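General Secretion Pathway Protein (PDB 4G54) probably takes part in type II secretion across the outer membrane, its periplasmic region likely binding peptidoglycan. Local coordinates at residues W18-R30 with L80-V93. Sequence-based numbering, arbitrary orientation.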
ATOM      1  N   TRP A  18      -6.741  20.773 -19.071  1.00 53.44           N
ATOM      2  CA  TRP A  18      -5.877  19.950 -18.124  1.00 52.00           C
ATOM      3  C   TRP A  18      -4.458  19.844 -18.704  1.00 52.26           C
ATOM      4  O   TRP A  18      -3.866  18.751 -18.816  1.00 48.55           O
ATOM      5  CB  TRP A  18      -6.506  18.561 -17.855  1.00 49.59           C
ATOM      6  CG  TRP A  18      -7.416  18.624 -16.671  1.00 48.44           C
ATOM      7  CD1 TRP A  18      -8.774  18.859 -16.683  1.00 49.33           C
ATOM      8  CD2 TRP A  18      -7.036  18.548 -15.299  1.00 44.11           C
ATOM      9  NE1 TRP A  18      -9.260  18.902 -15.395  1.00 47.57           N
ATOM     10  CE2 TRP A  18      -8.215  18.719 -14.527  1.00 43.77           C
ATOM     11  CE3 TRP A  18      -5.821  18.308 -14.638  1.00 40.98           C
ATOM     12  CZ2 TRP A  18      -8.208  18.680 -13.139  1.00 39.72           C
ATOM     13  CZ3 TRP A  18      -5.820  18.265 -13.246  1.00 43.33           C
ATOM     14  CH2 TRP A  18      -7.009  18.431 -12.514  1.00 40.82           C
ATOM     15  N   LEU A  19      -3.937  21.019 -19.081  1.00 54.51           N
ATOM     16  CA  LEU A  19      -2.893  21.126 -20.104  1.00 57.00           C
ATOM     17  C   LEU A  19      -3.415  20.365 -21.329  1.00 57.73           C
ATOM     18  O   LEU A  19      -4.531  20.683 -21.795  1.00 60.01           O
ATOM     19  CB  LEU A  19      -1.519  20.667 -19.610  1.00 55.86           C
ATOM     20  CG  LEU A  19      -0.660  21.787 -19.039  1.00 59.38           C
ATOM     21  CD1 LEU A  19      -0.558  21.727 -17.507  1.00 56.70           C
ATOM     22  CD2 LEU A  19       0.753  21.744 -19.688  1.00 61.04           C
ATOM     23  N   GLY A  20      -2.670  19.379 -21.845  1.00 57.12           N
ATOM     24  CA  GLY A  20      -3.190  18.563 -22.969  1.00 57.81           C
ATOM     25  C   GLY A  20      -3.883  17.243 -22.610  1.00 57.25           C
ATOM     26  O   GLY A  20      -4.446  16.578 -23.478  1.00 58.13           O
ATOM     27  N   GLU A  21      -3.860  16.838 -21.340  1.00 55.55           N
ATOM     28  CA  GLU A  21      -4.356  15.488 -21.027  1.00 54.19           C
ATOM     29  C   GLU A  21      -5.619  15.411 -20.132  1.00 52.77           C
ATOM     30  O   GLU A  21      -5.562  15.019 -18.949  1.00 51.41           O
ATOM     31  CB  GLU A  21      -3.213  14.565 -20.532  1.00 54.26           C
ATOM     32  CG  GLU A  21      -1.997  14.397 -21.509  1.00 54.80           C
ATOM     33  CD  GLU A  21      -0.915  15.423 -21.244  1.00 57.47           C
ATOM     34  OE1 GLU A  21      -0.956  16.003 -20.142  1.00 57.06           O
ATOM     35  OE2 GLU A  21      -0.032  15.658 -22.109  1.00 56.97           O
ATOM     36  N   SER A  22      -6.770  15.753 -20.719  1.00 51.99           N
ATOM     37  CA  SER A  22      -8.044  15.635 -19.982  1.00 49.82           C
ATOM     38  C   SER A  22      -8.401  14.156 -19.567  1.00 46.34           C
ATOM     39  O   SER A  22      -9.123  13.953 -18.601  1.00 45.26           O
ATOM     40  CB  SER A  22      -9.201  16.379 -20.698  1.00 52.63           C
ATOM     41  OG  SER A  22      -9.738  15.643 -21.793  1.00 57.27           O
ATOM     42  N   ALA A  23      -7.900  13.153 -20.300  1.00 43.38           N
ATOM     43  CA  ALA A  23      -8.138  11.733 -19.939  1.00 40.73           C
ATOM     44  C   ALA A  23      -7.617  11.410 -18.535  1.00 37.86           C
ATOM     45  O   ALA A  23      -8.193  10.520 -17.879  1.00 35.75           O
ATOM     46  CB  ALA A  23      -7.474  10.812 -20.912  1.00 41.16           C
ATOM     47  N   VAL A  24      -6.538  12.075 -18.098  1.00 37.40           N
ATOM     48  CA  VAL A  24      -5.952  11.723 -16.789  1.00 37.17           C
ATOM     49  C   VAL A  24      -6.828  12.106 -15.674  1.00 37.75           C
ATOM     50  O   VAL A  24      -6.677  11.553 -14.561  1.00 37.36           O
ATOM     51  CB  VAL A  24      -4.650  12.471 -16.412  1.00 38.16           C
ATOM     52  CG1 VAL A  24      -3.571  11.478 -15.952  1.00 37.33           C
ATOM     53  CG2 VAL A  24      -4.224  13.481 -17.394  1.00 44.16           C
ATOM     54  N   ALA A  25      -7.674  13.108 -15.919  1.00 40.13           N
ATOM     55  CA  ALA A  25      -8.514  13.752 -14.909  1.00 40.51           C
ATOM     56  C   ALA A  25      -9.939  13.229 -14.870  1.00 40.99           C
ATOM     57  O   ALA A  25     -10.865  13.964 -14.510  1.00 43.36           O
ATOM     58  CB  ALA A  25      -8.553  15.258 -15.165  1.00 42.60           C
ATOM     59  N   ARG A  26     -10.142  11.973 -15.266  1.00 37.57           N
ATOM     60  CA  ARG A  26     -11.453  11.378 -15.199  1.00 35.90           C
ATOM     61  C   ARG A  26     -12.153  11.313 -13.795  1.00 34.54           C
ATOM     62  O   ARG A  26     -13.360  11.564 -13.692  1.00 35.73           O
ATOM     63  CB  ARG A  26     -11.347   9.963 -15.765  1.00 35.09           C
ATOM     64  CG  ARG A  26     -12.640   9.286 -15.687  1.00 40.20           C
ATOM     65  CD  ARG A  26     -12.698   7.999 -16.484  1.00 43.08           C
ATOM     66  NE  ARG A  26     -13.944   7.316 -16.154  1.00 44.87           N
ATOM     67  CZ  ARG A  26     -14.174   6.656 -15.008  1.00 44.88           C
ATOM     68  NH1 ARG A  26     -13.230   6.533 -14.072  1.00 35.93           N
ATOM     69  NH2 ARG A  26     -15.368   6.095 -14.815  1.00 45.25           N
ATOM     70  N   MET A  27     -11.413  10.865 -12.772  1.00 30.33           N
ATOM     71  CA  MET A  27     -11.977  10.642 -11.448  1.00 27.99           C
ATOM     72  C   MET A  27     -11.856  11.942 -10.710  1.00 28.62           C
ATOM     73  O   MET A  27     -10.748  12.517 -10.536  1.00 28.58           O
ATOM     74  CB  MET A  27     -11.187   9.555 -10.686  1.00 24.76           C
ATOM     75  CG  MET A  27     -11.388   8.210 -11.371  1.00 25.05           C
ATOM     76  SD  MET A  27     -10.754   6.758 -10.526  1.00 26.05           S
ATOM     77  CE  MET A  27      -8.962   7.077 -10.545  1.00 24.00           C
ATOM     78  N   THR A  28     -12.982  12.443 -10.253  1.00 27.44           N
ATOM     79  CA  THR A  28     -13.008  13.810  -9.752  1.00 27.98           C
ATOM     80  C   THR A  28     -13.126  13.956  -8.241  1.00 26.51           C
ATOM     81  O   THR A  28     -13.076  15.072  -7.727  1.00 30.16           O
ATOM     82  CB  THR A  28     -14.181  14.595 -10.423  1.00 29.69           C
ATOM     83  OG1 THR A  28     -15.389  13.922 -10.071  1.00 34.02           O
ATOM     84  CG2 THR A  28     -14.029  14.543 -11.919  1.00 31.54           C
ATOM     85  N   THR A  29     -13.229  12.840  -7.520  1.00 25.60           N
ATOM     86  CA  THR A  29     -13.227  12.881  -6.072  1.00 24.41           C
ATOM     87  C   THR A  29     -12.288  11.853  -5.560  1.00 23.89           C
ATOM     88  O   THR A  29     -12.018  10.830  -6.248  1.00 22.91           O
ATOM     89  CB  THR A  29     -14.595  12.571  -5.437  1.00 26.93           C
ATOM     90  OG1 THR A  29     -14.941  11.201  -5.666  1.00 27.67           O
ATOM     91  CG2 THR A  29     -15.689  13.442  -6.023  1.00 29.32           C
ATOM     92  N   ARG A  30     -11.818  12.117  -4.338  1.00 22.17           N
ATOM     93  CA  ARG A  30     -10.873  11.202  -3.693  1.00 20.98           C
ATOM     94  C   ARG A  30     -11.555   9.845  -3.484  1.00 20.25           C
ATOM     95  O   ARG A  30     -10.934   8.825  -3.660  1.00 18.74           O
ATOM     96  CB  ARG A  30     -10.351  11.789  -2.411  1.00 21.29           C
ATOM     97  CG  ARG A  30      -9.140  10.953  -1.903  1.00 22.29           C
ATOM     98  CD  ARG A  30      -8.588  11.314  -0.520  1.00 23.65           C
ATOM     99  NE  ARG A  30      -8.628  12.726  -0.179  1.00 29.55           N
ATOM    100  CZ  ARG A  30      -7.677  13.588  -0.446  1.00 30.68           C
ATOM    101  NH1 ARG A  30      -6.545  13.196  -1.037  1.00 28.93           N
ATOM    102  NH2 ARG A  30      -7.840  14.895  -0.091  1.00 32.98           N
ATOM    103  N   LEU A  80      -2.653   6.824  -4.789  1.00 14.93           N
ATOM    104  CA  LEU A  80      -3.583   7.702  -5.561  1.00 16.07           C
ATOM    105  C   LEU A  80      -2.949   9.111  -5.616  1.00 17.35           C
ATOM    106  O   LEU A  80      -2.581   9.637  -4.526  1.00 18.84           O
ATOM    107  CB  LEU A  80      -4.936   7.772  -4.846  1.00 16.37           C
ATOM    108  CG  LEU A  80      -6.017   8.584  -5.627  1.00 18.09           C
ATOM    109  CD1 LEU A  80      -6.499   7.759  -6.888  1.00 19.69           C
ATOM    110  CD2 LEU A  80      -7.205   8.792  -4.648  1.00 19.46           C
ATOM    111  N   LEU A  81      -2.753   9.635  -6.840  1.00 18.25           N
ATOM    112  CA  LEU A  81      -2.106  10.952  -6.973  1.00 18.07           C
ATOM    113  C   LEU A  81      -3.230  11.990  -7.060  1.00 19.97           C
ATOM    114  O   LEU A  81      -4.205  11.816  -7.788  1.00 20.27           O
ATOM    115  CB  LEU A  81      -1.280  11.042  -8.274  1.00 18.65           C
ATOM    116  CG  LEU A  81      -0.197   9.971  -8.383  1.00 18.94           C
ATOM    117  CD1 LEU A  81       0.599  10.304  -9.662  1.00 23.40           C
ATOM    118  CD2 LEU A  81       0.691   9.933  -7.156  1.00 20.45           C
ATOM    119  N   THR A  82      -3.092  13.123  -6.377  1.00 19.36           N
ATOM    120  CA  THR A  82      -3.999  14.256  -6.560  1.00 20.87           C
ATOM    121  C   THR A  82      -3.393  15.100  -7.652  1.00 22.65           C
ATOM    122  O   THR A  82      -2.239  15.625  -7.487  1.00 22.64           O
ATOM    123  CB  THR A  82      -4.139  15.069  -5.238  1.00 21.81           C
ATOM    124  OG1 THR A  82      -4.649  14.218  -4.169  1.00 22.38           O
ATOM    125  CG2 THR A  82      -5.147  16.267  -5.438  1.00 23.43           C
ATOM    126  N   LEU A  83      -4.172  15.348  -8.709  1.00 22.91           N
ATOM    127  CA  LEU A  83      -3.714  16.266  -9.787  1.00 25.39           C
ATOM    128  C   LEU A  83      -4.440  17.613  -9.610  1.00 28.67           C
ATOM    129  O   LEU A  83      -5.604  17.650  -9.178  1.00 29.49           O
ATOM    130  CB  LEU A  83      -3.988  15.646 -11.141  1.00 26.21           C
ATOM    131  CG  LEU A  83      -3.352  14.249 -11.391  1.00 25.53           C
ATOM    132  CD1 LEU A  83      -3.564  13.845 -12.873  1.00 30.95           C
ATOM    133  CD2 LEU A  83      -1.881  14.265 -11.026  1.00 25.24           C
ATOM    134  N   GLN A  84      -3.741  18.720  -9.871  1.00 31.87           N
ATOM    135  CA  GLN A  84      -4.355  20.040  -9.657  1.00 36.91           C
ATOM    136  C   GLN A  84      -4.061  20.822 -10.940  1.00 39.69           C
ATOM    137  O   GLN A  84      -2.958  20.728 -11.482  1.00 38.08           O
ATOM    138  CB  GLN A  84      -3.864  20.765  -8.343  1.00 39.20           C
ATOM    139  CG  GLN A  84      -3.210  19.812  -7.229  1.00 43.07           C
ATOM    140  CD  GLN A  84      -3.329  20.198  -5.699  1.00 47.18           C
ATOM    141  OE1 GLN A  84      -3.952  21.223  -5.334  1.00 47.77           O
ATOM    142  NE2 GLN A  84      -2.720  19.326  -4.796  1.00 36.94           N
ATOM    143  N   HIS A  85      -5.087  21.490 -11.481  1.00 42.02           N
ATOM    144  CA  HIS A  85      -4.909  22.361 -12.658  1.00 46.44           C
ATOM    145  C   HIS A  85      -5.921  23.482 -12.605  1.00 49.38           C
ATOM    146  O   HIS A  85      -7.146  23.265 -12.694  1.00 49.35           O
ATOM    147  CB  HIS A  85      -4.994  21.615 -13.991  1.00 46.11           C
ATOM    148  CG  HIS A  85      -4.834  22.505 -15.185  1.00 53.64           C
ATOM    149  ND1 HIS A  85      -3.641  23.138 -15.484  1.00 55.80           N
ATOM    150  CD2 HIS A  85      -5.719  22.880 -16.143  1.00 58.28           C
ATOM    151  CE1 HIS A  85      -3.803  23.867 -16.577  1.00 61.18           C
ATOM    152  NE2 HIS A  85      -5.050  23.720 -17.003  1.00 62.46           N
ATOM    153  N   GLU A  86      -5.353  24.694 -12.488  1.00 52.51           N
ATOM    154  CA  GLU A  86      -6.094  25.927 -12.327  1.00 57.33           C
ATOM    155  C   GLU A  86      -7.415  25.821 -11.525  1.00 58.17           C
ATOM    156  O   GLU A  86      -8.517  26.062 -12.054  1.00 60.26           O
ATOM    157  CB  GLU A  86      -6.202  26.652 -13.683  1.00 60.39           C
ATOM    158  CG  GLU A  86      -6.937  25.934 -14.812  1.00 64.67           C
ATOM    159  CD  GLU A  86      -7.045  26.803 -16.060  1.00 73.28           C
ATOM    160  OE1 GLU A  86      -8.109  27.459 -16.229  1.00 78.23           O
ATOM    161  OE2 GLU A  86      -6.052  26.870 -16.850  1.00 75.32           O
ATOM    162  N   GLY A  87      -7.281  25.465 -10.238  1.00 56.33           N
ATOM    163  CA  GLY A  87      -8.417  25.429  -9.312  1.00 56.33           C
ATOM    164  C   GLY A  87      -9.256  24.171  -9.397  1.00 54.65           C
ATOM    165  O   GLY A  87     -10.239  24.019  -8.653  1.00 56.91           O
ATOM    166  N   GLN A  88      -8.895  23.263 -10.293  1.00 50.39           N
ATOM    167  CA  GLN A  88      -9.588  21.964 -10.352  1.00 47.87           C
ATOM    168  C   GLN A  88      -8.729  20.856  -9.741  1.00 43.33           C
ATOM    169  O   GLN A  88      -7.486  20.954  -9.792  1.00 43.38           O
ATOM    170  CB  GLN A  88      -9.909  21.604 -11.793  1.00 47.67           C
ATOM    171  CG  GLN A  88     -10.649  22.699 -12.500  1.00 58.29           C
ATOM    172  CD  GLN A  88     -11.861  22.147 -13.168  1.00 65.30           C
ATOM    173  OE1 GLN A  88     -12.945  22.115 -12.575  1.00 68.42           O
ATOM    174  NE2 GLN A  88     -11.685  21.647 -14.390  1.00 67.34           N
ATOM    175  N   ARG A  89      -9.389  19.854  -9.138  1.00 40.21           N
ATOM    176  CA  ARG A  89      -8.661  18.627  -8.697  1.00 37.50           C
ATOM    177  C   ARG A  89      -9.178  17.394  -9.436  1.00 34.31           C
ATOM    178  O   ARG A  89     -10.362  17.314  -9.831  1.00 35.54           O
ATOM    179  CB  ARG A  89      -8.718  18.379  -7.161  1.00 38.00           C
ATOM    180  CG  ARG A  89      -7.937  19.448  -6.363  1.00 46.66           C
ATOM    181  CD  ARG A  89      -8.513  19.677  -4.983  1.00 51.87           C
ATOM    182  NE  ARG A  89      -8.333  18.489  -4.162  1.00 53.98           N
ATOM    183  CZ  ARG A  89      -7.282  18.234  -3.369  1.00 51.72           C
ATOM    184  NH1 ARG A  89      -6.282  19.118  -3.255  1.00 50.45           N
ATOM    185  NH2 ARG A  89      -7.252  17.069  -2.675  1.00 40.32           N
ATOM    186  N   ALA A  90      -8.293  16.435  -9.600  1.00 30.44           N
ATOM    187  CA  ALA A  90      -8.618  15.131 -10.152  1.00 29.03           C
ATOM    188  C   ALA A  90      -7.670  14.141  -9.548  1.00 24.86           C
ATOM    189  O   ALA A  90      -6.701  14.519  -8.823  1.00 25.66           O
ATOM    190  CB  ALA A  90      -8.487  15.092 -11.667  1.00 30.32           C
ATOM    191  N   TYR A  91      -7.982  12.864  -9.704  1.00 21.86           N
ATOM    192  CA  TYR A  91      -7.286  11.829  -8.901  1.00 21.90           C
ATOM    193  C   TYR A  91      -6.976  10.683  -9.874  1.00 22.60           C
ATOM    194  O   TYR A  91      -7.821  10.302 -10.636  1.00 24.17           O
ATOM    195  CB  TYR A  91      -8.232  11.302  -7.779  1.00 21.13           C
ATOM    196  CG  TYR A  91      -8.528  12.391  -6.782  1.00 23.13           C
ATOM    197  CD1 TYR A  91      -9.611  13.280  -6.969  1.00 23.47           C
ATOM    198  CD2 TYR A  91      -7.669  12.573  -5.675  1.00 23.93           C
ATOM    199  CE1 TYR A  91      -9.821  14.312  -6.084  1.00 24.74           C
ATOM    200  CE2 TYR A  91      -7.886  13.615  -4.730  1.00 25.55           C
ATOM    201  CZ  TYR A  91      -8.986  14.479  -4.945  1.00 26.35           C
ATOM    202  OH  TYR A  91      -9.266  15.504  -4.093  1.00 34.31           O
ATOM    203  N   VAL A  92      -5.751  10.158  -9.825  1.00 21.58           N
ATOM    204  CA  VAL A  92      -5.367   9.073 -10.738  1.00 20.21           C
ATOM    205  C   VAL A  92      -4.503   8.063  -9.956  1.00 19.59           C
ATOM    206  O   VAL A  92      -3.830   8.431  -9.001  1.00 19.14           O
ATOM    207  CB  VAL A  92      -4.611   9.653 -11.982  1.00 24.13           C
ATOM    208  CG1 VAL A  92      -3.210  10.225 -11.617  1.00 22.27           C
ATOM    209  CG2 VAL A  92      -4.520   8.644 -13.033  1.00 29.80           C
ATOM    210  N   VAL A  93      -4.653   6.782 -10.267  1.00 18.91           N
ATOM    211  CA  VAL A  93      -3.846   5.770  -9.609  1.00 18.42           C
ATOM    212  C   VAL A  93      -2.489   5.692 -10.222  1.00 17.29           C
ATOM    213  O   VAL A  93      -2.350   5.555 -11.448  1.00 19.67           O
ATOM    214  CB  VAL A  93      -4.550   4.386  -9.596  1.00 19.41           C
ATOM    215  CG1 VAL A  93      -3.579   3.288  -9.136  1.00 20.94           C
ATOM    216  CG2 VAL A  93      -5.802   4.471  -8.681  1.00 23.72           C
TER
HETATM  217  O   HOH W   1      -8.631  10.062 -13.311  1.00 21.02           O
HETATM  218  O   HOH W   2     -12.595  17.622  -7.915  1.00 29.34           O
HETATM  219  O   HOH W   3     -12.367  14.822  -3.206  1.00 20.27           O
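The indole of W18 lies between A25 and H85: CB of A25 sits over the centre of one face, and CB of H85 makes a CH-pi contact with the opposite face, 3.7 Å from the centroid of the six-membered ring. CH2 of W18 also meets A90 CB at 3.7 Å. Next to it, A25 CB packs on A90 CB and V24 CG1 meets L83 CD1 at 3.9 Å. H85, L83 and A90 lie on strands 80-85 and 88-93, an antiparallel beta-hairpin closed by a type I' turn from H85 to Q88, in the six-stranded sheet of the C39 peptidase-like domain; residues 18-29, mostly loop, pack against this hairpin and lead into helix 30-40. Farther along, Y91 N donates to M27 O (2.9 Å, 140° at the hydrogen), and water 1 links V24 O, M27 N and Y91 O. R30 CB lies over the Y91 ring, 4.2 Å from the centroid; CG anti to the backbone N (chi1 -168°) and a bend at chi3 turn one guanidinium face toward Y91 CE2. At the polar edge R89 grips Y91 OH side-on, through NE at 3.1 Å and NH2 at 2.9 Å. E125 salt-bridges both R30 and R89, drawing them together, and R30 NH1 also hydrogen-bonds T127 OG1.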